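Local coordinates for particle-associated lyase (PDB 4Y9V) that binds and degrades the capsular polysaccharide of Acinetobacter baumannii as the lyase tailspike of bacteriophage AP22, at the interface of chains A and B. Numbering follows the deposited sequence. Chains: chain A/B, Particle-associated lyase.

The three contacts string out along the length of the spike, where chains A and B of the trimer run side by side. Contact 1 lies about 59 Å from contact 3 and about 37 Å from contact 2, while contacts 2 and 3 are about 92 Å apart, measured between the centres of their C-alpha atoms. They share no residue. Contact 3 joins N-terminal segments, contact 1 sets pectin lyase-like strands of chain A against chain B loops from its pectin lyase-like and first Ig-like regions, and contact 2 joins Ig-like strands near the C-terminus. Holding the subunits in all three regions should keep the trimer in register.

Contact 1: the interface of chains A and B. Residues chain A 349, 366, 368, 394; chain B 133, 190, 192, 317, 342, 359.
A water-bridged, largely polar side-to-side interface joins the pectin lyase-like beta-helix of chain A to loops of chain B, helping to hold the bodies of the tailspike trimer together. Strands 349-351, 366-368 and 391-394 of chain A supply the side chains, and B:Arg342 lies at their centre. Its chain bends at chi2 (-75°) and brings the guanidinium tip to tip against A:Tyr394, whose hydroxyl OH sits over the centre of one guanidinium face, 3.2 Å from B:Arg342 CZ. B:Tyr192 CE1 lies over the opposite face. In the guanidinium plane, NH1 forms a salt bridge of 2.9 Å with the A:Asp366 carboxylate oxygen OD1, approaching it from 60° above the carboxylate plane. NH2 bonds along a lone pair of the amide oxygen B:Asn133 OD1 at 3.0 Å. Edge bonds and two covered faces thus fix the rotation of the group, and its positive charge would probably favour an ionised A:Asp366. The amide of B:Asn133 also lies over a rim of the A:Tyr394 ring. B:Arg190 slides past A:Tyr368 in the opposite direction and sets its aliphatic CG over the ring face, 3.8 Å from the centroid. Water 1 is gripped by A:Thr349 OG1, A:Asp366 OD1, B:Tyr192 OH and B:Asn317 OD1. B:Asn317 ND2 positions the B:Tyr192 phenol by a nearly straight bond to its OH of 3.0 Å. Water 3 bridges A:Tyr394 OH to the carboxylate oxygen B:Asp359 OD2, 2.6 Å from the latter.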
# COMPACT_ATOMS: atom_id res chain seq x y z
N THR A 349 -12.52 -4.77 -2.92
CA THR A 349 -13.12 -5.97 -3.49
C THR A 349 -14.14 -5.52 -4.54
O THR A 349 -14.91 -4.58 -4.29
CB THR A 349 -13.81 -6.79 -2.39
OG1 THR A 349 -12.78 -7.26 -1.51
CG2 THR A 349 -14.55 -7.99 -2.96
N ASP A 366 -9.26 -7.87 -4.29
CA ASP A 366 -9.95 -9.12 -4.57
C ASP A 366 -10.87 -8.85 -5.75
O ASP A 366 -11.79 -8.04 -5.62
CB ASP A 366 -10.78 -9.60 -3.38
CG ASP A 366 -9.99 -10.21 -2.25
OD1 ASP A 366 -10.61 -10.52 -1.23
OD2 ASP A 366 -8.78 -10.42 -2.46
N TYR A 368 -13.30 -10.51 -8.61
CA TYR A 368 -14.07 -11.65 -9.07
C TYR A 368 -14.33 -11.57 -10.58
O TYR A 368 -14.67 -10.52 -11.12
CB TYR A 368 -15.42 -11.77 -8.36
CG TYR A 368 -15.29 -12.03 -6.88
CD1 TYR A 368 -15.08 -13.27 -6.33
CD2 TYR A 368 -15.40 -10.95 -6.04
CE1 TYR A 368 -14.95 -13.47 -4.94
CE2 TYR A 368 -15.28 -11.10 -4.68
CZ TYR A 368 -15.05 -12.35 -4.15
OH TYR A 368 -14.96 -12.50 -2.78
N TYR A 394 -10.33 -14.26 -8.72
CA TYR A 394 -11.15 -15.48 -8.52
C TYR A 394 -11.87 -15.76 -9.80
O TYR A 394 -12.77 -14.98 -10.17
CB TYR A 394 -12.11 -15.24 -7.36
CG TYR A 394 -11.46 -15.11 -6.01
CD1 TYR A 394 -11.02 -16.27 -5.39
CD2 TYR A 394 -11.20 -13.91 -5.38
CE1 TYR A 394 -10.39 -16.23 -4.15
CE2 TYR A 394 -10.57 -13.87 -4.15
CZ TYR A 394 -10.17 -15.04 -3.54
OH TYR A 394 -9.52 -14.98 -2.32
N ASN B 133 -16.83 -18.38 -3.53
CA ASN B 133 -16.25 -17.50 -4.52
C ASN B 133 -17.01 -17.48 -5.84
O ASN B 133 -16.53 -16.86 -6.76
CB ASN B 133 -14.75 -17.79 -4.74
CG ASN B 133 -13.96 -17.46 -3.50
OD1 ASN B 133 -14.21 -16.49 -2.80
ND2 ASN B 133 -12.95 -18.31 -3.26
N ARG B 190 -20.03 -12.00 -3.80
CA ARG B 190 -19.90 -13.41 -4.04
C ARG B 190 -19.71 -14.11 -2.70
O ARG B 190 -19.14 -13.56 -1.74
CB ARG B 190 -18.71 -13.75 -4.99
CG ARG B 190 -18.80 -13.04 -6.33
CD ARG B 190 -19.98 -13.56 -7.18
NE ARG B 190 -20.05 -12.88 -8.48
CZ ARG B 190 -20.66 -11.71 -8.71
NH1 ARG B 190 -21.30 -11.09 -7.74
NH2 ARG B 190 -20.61 -11.18 -9.91
N TYR B 192 -18.45 -16.11 0.39
CA TYR B 192 -17.15 -16.32 0.96
C TYR B 192 -16.91 -17.75 1.42
O TYR B 192 -15.77 -18.10 1.79
CB TYR B 192 -16.88 -15.35 2.14
CG TYR B 192 -16.65 -13.96 1.64
CD1 TYR B 192 -15.39 -13.55 1.26
CD2 TYR B 192 -17.66 -13.05 1.46
CE1 TYR B 192 -15.11 -12.30 0.74
CE2 TYR B 192 -17.43 -11.80 0.92
CZ TYR B 192 -16.15 -11.44 0.57
OH TYR B 192 -15.95 -10.16 0.01
N ASN B 317 -12.72 -9.17 5.53
CA ASN B 317 -12.59 -7.88 4.86
C ASN B 317 -12.22 -6.78 5.84
O ASN B 317 -12.81 -5.69 5.87
CB ASN B 317 -13.81 -7.52 4.03
CG ASN B 317 -14.02 -8.45 2.85
OD1 ASN B 317 -13.05 -9.01 2.31
ND2 ASN B 317 -15.26 -8.60 2.44
N ARG B 342 -9.26 -12.82 5.13
CA ARG B 342 -9.43 -11.63 4.29
C ARG B 342 -9.15 -10.35 5.09
O ARG B 342 -9.88 -9.36 4.94
CB ARG B 342 -10.79 -11.61 3.59
CG ARG B 342 -11.15 -12.87 2.79
CD ARG B 342 -10.43 -13.00 1.47
NE ARG B 342 -11.18 -14.07 0.77
CZ ARG B 342 -11.92 -14.12 -0.33
NH1 ARG B 342 -12.01 -13.04 -1.08
NH2 ARG B 342 -12.49 -15.26 -0.68
N ASP B 359 -5.67 -16.35 4.14
CA ASP B 359 -5.94 -15.23 3.26
C ASP B 359 -5.84 -13.91 3.99
O ASP B 359 -6.67 -13.00 3.85
CB ASP B 359 -7.25 -15.41 2.50
CG ASP B 359 -7.17 -16.56 1.49
OD1 ASP B 359 -6.06 -16.90 1.02
OD2 ASP B 359 -8.26 -17.03 1.14
O HOH W 1 -13.19 -9.66 -0.40
O HOH W 2 -16.16 -14.41 -1.89
O HOH W 3 -9.30 -17.19 -1.22

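Contact 2: the interface of chains A and B. Residues chain A 525-527, 617, 619; chain B 523, 554-555, 619, 621-623.
Strands 518-531 and 613-623 of chain A meet strand 555-561, the loop residue B:Pro554 just before it, and residues of strands 518-531 and 613-623 of chain B, in the Ig-like domain of the tailspike family. A:Gln525 carries much of the contact. Its CG takes the crowded position between backbone N and carbonyl carbon (chi1 55°), and the extended chain then carries the amide between B:Asn555, B:Leu523 and B:Arg623. As modelled, B:Asn555 ND2 donates to a lone pair of A:Gln525 OE1 at 2.8 Å, almost straight (170° at the hydrogen). OE1 also lies 3.0 Å from the carbonyl B:Gly621 O, a clash of two acceptors, while NE2 faces the B:Leu523 methyls tip to tip; the A:Gln525 amide may therefore be turned over, and the direction of the B:Asn555 bond rests on that choice. The B:Arg623 side chain crosses that of A:Gln525 at about a right angle, CG against CG. Water 5 links B:Asn555 ND2 and the backbone B:Arg623 N to A:Gln525 O. Water 4 bridges the backbone of A:Gln525 to B:Arg623 O. Obliquely across B:Asn555, the A:Tyr617 ring places CD1 3.6 Å from its CA. Water 6, at the edge of that ring, joins A:Tyr617 OH to B:Pro554 O, 2.8 Å from the latter. A:Glu619 and B:Glu619 cross at about a right angle, with A:Glu619 OE2 2.8 Å from B:Glu619 OE1; such closeness suggests that at least one may be protonated.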
# COMPACT_ATOMS: atom_id res chain seq x y z
N GLN A 525 15.54 -24.50 -16.09
CA GLN A 525 16.79 -25.27 -16.03
C GLN A 525 16.47 -26.62 -15.44
O GLN A 525 15.45 -26.82 -14.77
CB GLN A 525 17.85 -24.57 -15.18
CG GLN A 525 17.37 -24.23 -13.76
CD GLN A 525 18.51 -23.68 -12.96
OE1 GLN A 525 19.08 -24.41 -12.16
NE2 GLN A 525 18.86 -22.42 -13.10
N GLY A 526 17.41 -27.56 -15.65
CA GLY A 526 17.23 -28.90 -15.14
C GLY A 526 18.47 -29.74 -15.32
O GLY A 526 19.52 -29.30 -15.78
N VAL A 527 18.29 -31.01 -14.92
CA VAL A 527 19.32 -32.03 -14.96
C VAL A 527 18.71 -33.29 -15.58
O VAL A 527 17.52 -33.58 -15.37
CB VAL A 527 19.88 -32.34 -13.55
CG1 VAL A 527 18.81 -32.78 -12.57
CG2 VAL A 527 21.04 -33.35 -13.63
N TYR A 617 23.25 -31.02 -17.73
CA TYR A 617 22.51 -29.90 -17.18
C TYR A 617 22.17 -28.96 -18.31
O TYR A 617 22.92 -28.82 -19.29
CB TYR A 617 23.33 -29.17 -16.13
CG TYR A 617 23.75 -30.02 -14.98
CD1 TYR A 617 22.88 -30.22 -13.92
CD2 TYR A 617 25.00 -30.64 -14.93
CE1 TYR A 617 23.24 -31.00 -12.83
CE2 TYR A 617 25.37 -31.40 -13.84
CZ TYR A 617 24.51 -31.57 -12.77
OH TYR A 617 24.94 -32.31 -11.71
N GLU A 619 20.01 -24.98 -19.23
CA GLU A 619 19.29 -23.77 -18.88
C GLU A 619 18.78 -23.11 -20.15
O GLU A 619 19.53 -23.03 -21.13
CB GLU A 619 20.21 -22.80 -18.12
CG GLU A 619 19.47 -21.58 -17.59
CD GLU A 619 20.31 -20.74 -16.70
OE1 GLU A 619 20.31 -19.50 -17.05
OE2 GLU A 619 20.96 -21.22 -15.76
N LEU B 523 19.62 -18.99 -7.56
CA LEU B 523 20.84 -19.22 -8.31
C LEU B 523 22.02 -18.56 -7.61
O LEU B 523 21.92 -17.54 -6.93
CB LEU B 523 20.74 -18.78 -9.78
CG LEU B 523 20.04 -19.74 -10.83
CD1 LEU B 523 20.85 -20.87 -11.49
CD2 LEU B 523 18.74 -20.33 -10.25
N PRO B 554 22.34 -29.25 -6.56
CA PRO B 554 21.74 -28.34 -7.53
C PRO B 554 22.10 -28.72 -8.97
O PRO B 554 23.00 -29.52 -9.24
CB PRO B 554 22.31 -26.99 -7.15
CG PRO B 554 23.68 -27.34 -6.60
CD PRO B 554 23.43 -28.61 -5.82
N ASN B 555 21.43 -28.07 -9.90
CA ASN B 555 21.93 -28.03 -11.28
C ASN B 555 23.22 -27.19 -11.28
O ASN B 555 23.30 -26.19 -10.55
CB ASN B 555 20.90 -27.38 -12.19
CG ASN B 555 19.55 -28.00 -12.14
OD1 ASN B 555 19.39 -29.22 -12.03
ND2 ASN B 555 18.52 -27.18 -12.22
N GLU B 619 27.68 -21.81 -12.35
CA GLU B 619 26.37 -21.36 -11.91
C GLU B 619 25.62 -22.55 -11.33
O GLU B 619 25.65 -23.63 -11.91
CB GLU B 619 25.57 -20.77 -13.09
CG GLU B 619 24.26 -20.14 -12.65
CD GLU B 619 23.58 -19.41 -13.75
OE1 GLU B 619 22.36 -19.76 -13.90
OE2 GLU B 619 24.18 -18.57 -14.44
N GLY B 621 21.74 -23.77 -9.38
CA GLY B 621 20.36 -23.40 -9.13
C GLY B 621 19.47 -24.63 -9.15
O GLY B 621 19.89 -25.70 -9.57
N ILE B 622 18.21 -24.43 -8.72
CA ILE B 622 17.18 -25.48 -8.85
C ILE B 622 15.89 -24.77 -9.30
O ILE B 622 15.51 -23.77 -8.68
CB ILE B 622 16.96 -26.26 -7.54
CG1 ILE B 622 18.23 -26.99 -7.16
CG2 ILE B 622 15.76 -27.18 -7.69
CD1 ILE B 622 18.20 -27.69 -5.80
N ARG B 623 15.26 -25.26 -10.35
CA ARG B 623 14.02 -24.74 -10.92
C ARG B 623 13.09 -25.87 -11.32
O ARG B 623 13.16 -26.39 -12.44
CB ARG B 623 14.27 -23.87 -12.16
CG ARG B 623 15.19 -22.69 -11.92
CD ARG B 623 14.63 -21.59 -11.07
NE ARG B 623 13.52 -20.88 -11.72
CZ ARG B 623 13.08 -19.68 -11.40
NH1 ARG B 623 12.09 -19.12 -12.07
NH2 ARG B 623 13.64 -19.01 -10.43
O HOH W 4 12.76 -25.28 -15.02
O HOH W 5 16.04 -27.40 -11.93
O HOH W 6 23.32 -32.24 -9.63

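Contact 3: the interface of chains A and B. Residues chain A 24-26, 37-38, 41; chain B 29-32, 37, 40.
The N-terminal segments of the tailspike pair here: the stretch around 3-10 helix 26-28 and helix 37-42 of chain A packs on loop residues 29-32 and helix 37-42 of chain B. A short parallel beta bridge ties A:Ser25 to B:Leu30. In it B:Leu30 N donates to the carbonyl of A:Asn24, a poorly ordered residue, and A:Ala26 N donates to B:Leu30 O at 2.9 Å from above the carbonyl plane. Water 7 adds a link from A:Ser25 OG to the same oxygen. The side-chain grip centres on A:Asn41, which meets B:Gln37 tip to tip as paired amides, their planes 36° apart. A:Asn41 ND2 bonds along a lone pair of B:Gln37 OE1 at 2.8 Å, and B:Gln37 NE2 returns a bond to a lone pair of A:Asn41 OD1 at 3.1 Å. A:Gln37 NE2 donates to that same OD1 from within its own chain, so the oxygen takes two N-H groups and the amide is held from both ends. The other A:Asn41 hydrogen goes to the anti lone pair of B:Asp31 OD1 at 3.0 Å. This carboxylate oxygen also accepts A:Gln38 NE2, which comes from above the carboxylate plane. A:Gln38, its CG anti to the backbone N (chi1 -173°) and its chain bent at chi2 (63°), turns OE1 to the backbone B:Lys32 N at 2.9 Å. The contact sits at the N-terminal tip of the spike, ahead of the first strands of each chain and far from the C-terminal Ig-like strands.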
# COMPACT_ATOMS: atom_id res chain seq x y z
N ASN A 24 -46.06 39.23 26.54
CA ASN A 24 -45.82 37.84 26.52
C ASN A 24 -44.96 37.42 25.33
O ASN A 24 -44.87 36.21 25.08
CB ASN A 24 -47.07 36.94 26.53
CG ASN A 24 -47.43 36.90 28.03
OD1 ASN A 24 -47.00 36.01 28.78
ND2 ASN A 24 -48.18 37.94 28.39
N SER A 25 -44.32 38.33 24.68
CA SER A 25 -43.40 38.04 23.59
C SER A 25 -42.03 37.65 24.12
O SER A 25 -41.59 38.20 25.12
CB SER A 25 -43.32 39.34 22.81
OG SER A 25 -42.32 39.19 21.80
N ALA A 26 -41.33 36.79 23.41
CA ALA A 26 -39.93 36.49 23.74
C ALA A 26 -39.08 37.75 23.66
O ALA A 26 -38.07 37.87 24.37
CB ALA A 26 -39.37 35.40 22.84
N GLN A 37 -34.78 37.31 24.94
CA GLN A 37 -34.94 35.88 24.68
C GLN A 37 -35.17 35.64 23.20
O GLN A 37 -34.74 34.59 22.68
CB GLN A 37 -36.11 35.33 25.52
CG GLN A 37 -36.26 33.84 25.37
CD GLN A 37 -35.04 33.14 25.95
OE1 GLN A 37 -34.62 33.45 27.07
NE2 GLN A 37 -34.47 32.17 25.22
N GLN A 38 -35.85 36.53 22.50
CA GLN A 38 -35.98 36.36 21.04
C GLN A 38 -34.61 36.33 20.38
O GLN A 38 -34.36 35.52 19.48
CB GLN A 38 -36.85 37.43 20.40
CG GLN A 38 -37.12 37.17 18.94
CD GLN A 38 -37.88 35.89 18.73
OE1 GLN A 38 -39.03 35.76 19.20
NE2 GLN A 38 -37.28 34.92 18.06
N ASN A 41 -32.99 33.04 20.97
CA ASN A 41 -33.63 32.07 20.07
C ASN A 41 -33.10 32.21 18.64
O ASN A 41 -32.90 31.21 17.96
CB ASN A 41 -35.14 32.22 20.08
CG ASN A 41 -35.83 31.92 21.41
OD1 ASN A 41 -35.22 31.42 22.34
ND2 ASN A 41 -37.12 32.21 21.43
N ILE B 29 -44.91 32.38 26.81
CA ILE B 29 -44.03 33.30 26.05
C ILE B 29 -44.06 32.88 24.60
O ILE B 29 -43.93 31.69 24.31
CB ILE B 29 -42.63 33.27 26.63
CG1 ILE B 29 -42.62 33.65 28.13
CG2 ILE B 29 -41.69 34.14 25.84
CD1 ILE B 29 -43.29 34.96 28.50
N LEU B 30 -44.24 33.87 23.71
CA LEU B 30 -44.41 33.58 22.29
C LEU B 30 -43.16 33.94 21.49
O LEU B 30 -42.75 35.09 21.52
CB LEU B 30 -45.65 34.39 21.86
CG LEU B 30 -46.20 34.12 20.48
CD1 LEU B 30 -46.54 32.64 20.31
CD2 LEU B 30 -47.43 35.00 20.25
N ASP B 31 -42.56 32.96 20.81
CA ASP B 31 -41.53 33.23 19.85
C ASP B 31 -42.15 33.93 18.63
O ASP B 31 -43.32 33.71 18.35
CB ASP B 31 -40.86 31.91 19.46
CG ASP B 31 -39.72 32.07 18.45
OD1 ASP B 31 -38.60 32.40 18.86
OD2 ASP B 31 -40.00 31.81 17.22
N LYS B 32 -41.36 34.70 17.90
CA LYS B 32 -41.86 35.39 16.71
C LYS B 32 -42.45 34.44 15.68
O LYS B 32 -43.28 34.86 14.86
CB LYS B 32 -40.79 36.25 16.07
CG LYS B 32 -39.69 35.56 15.37
CD LYS B 32 -38.71 36.50 14.61
CE LYS B 32 -37.51 35.64 14.12
NZ LYS B 32 -36.49 36.43 13.41
N GLN B 37 -42.21 29.60 23.80
CA GLN B 37 -40.83 29.38 24.24
C GLN B 37 -40.65 27.96 24.73
O GLN B 37 -39.55 27.39 24.56
CB GLN B 37 -40.47 30.40 25.34
CG GLN B 37 -39.02 30.28 25.75
CD GLN B 37 -38.12 30.68 24.59
OE1 GLN B 37 -38.34 31.72 23.96
NE2 GLN B 37 -37.08 29.88 24.31
N VAL B 40 -39.91 26.02 21.68
CA VAL B 40 -38.54 26.25 21.24
C VAL B 40 -37.62 25.36 22.09
O VAL B 40 -36.75 24.67 21.56
CB VAL B 40 -38.13 27.73 21.35
CG1 VAL B 40 -36.65 27.90 21.06
CG2 VAL B 40 -38.97 28.64 20.44
O HOH W 7 -43.47 37.24 19.81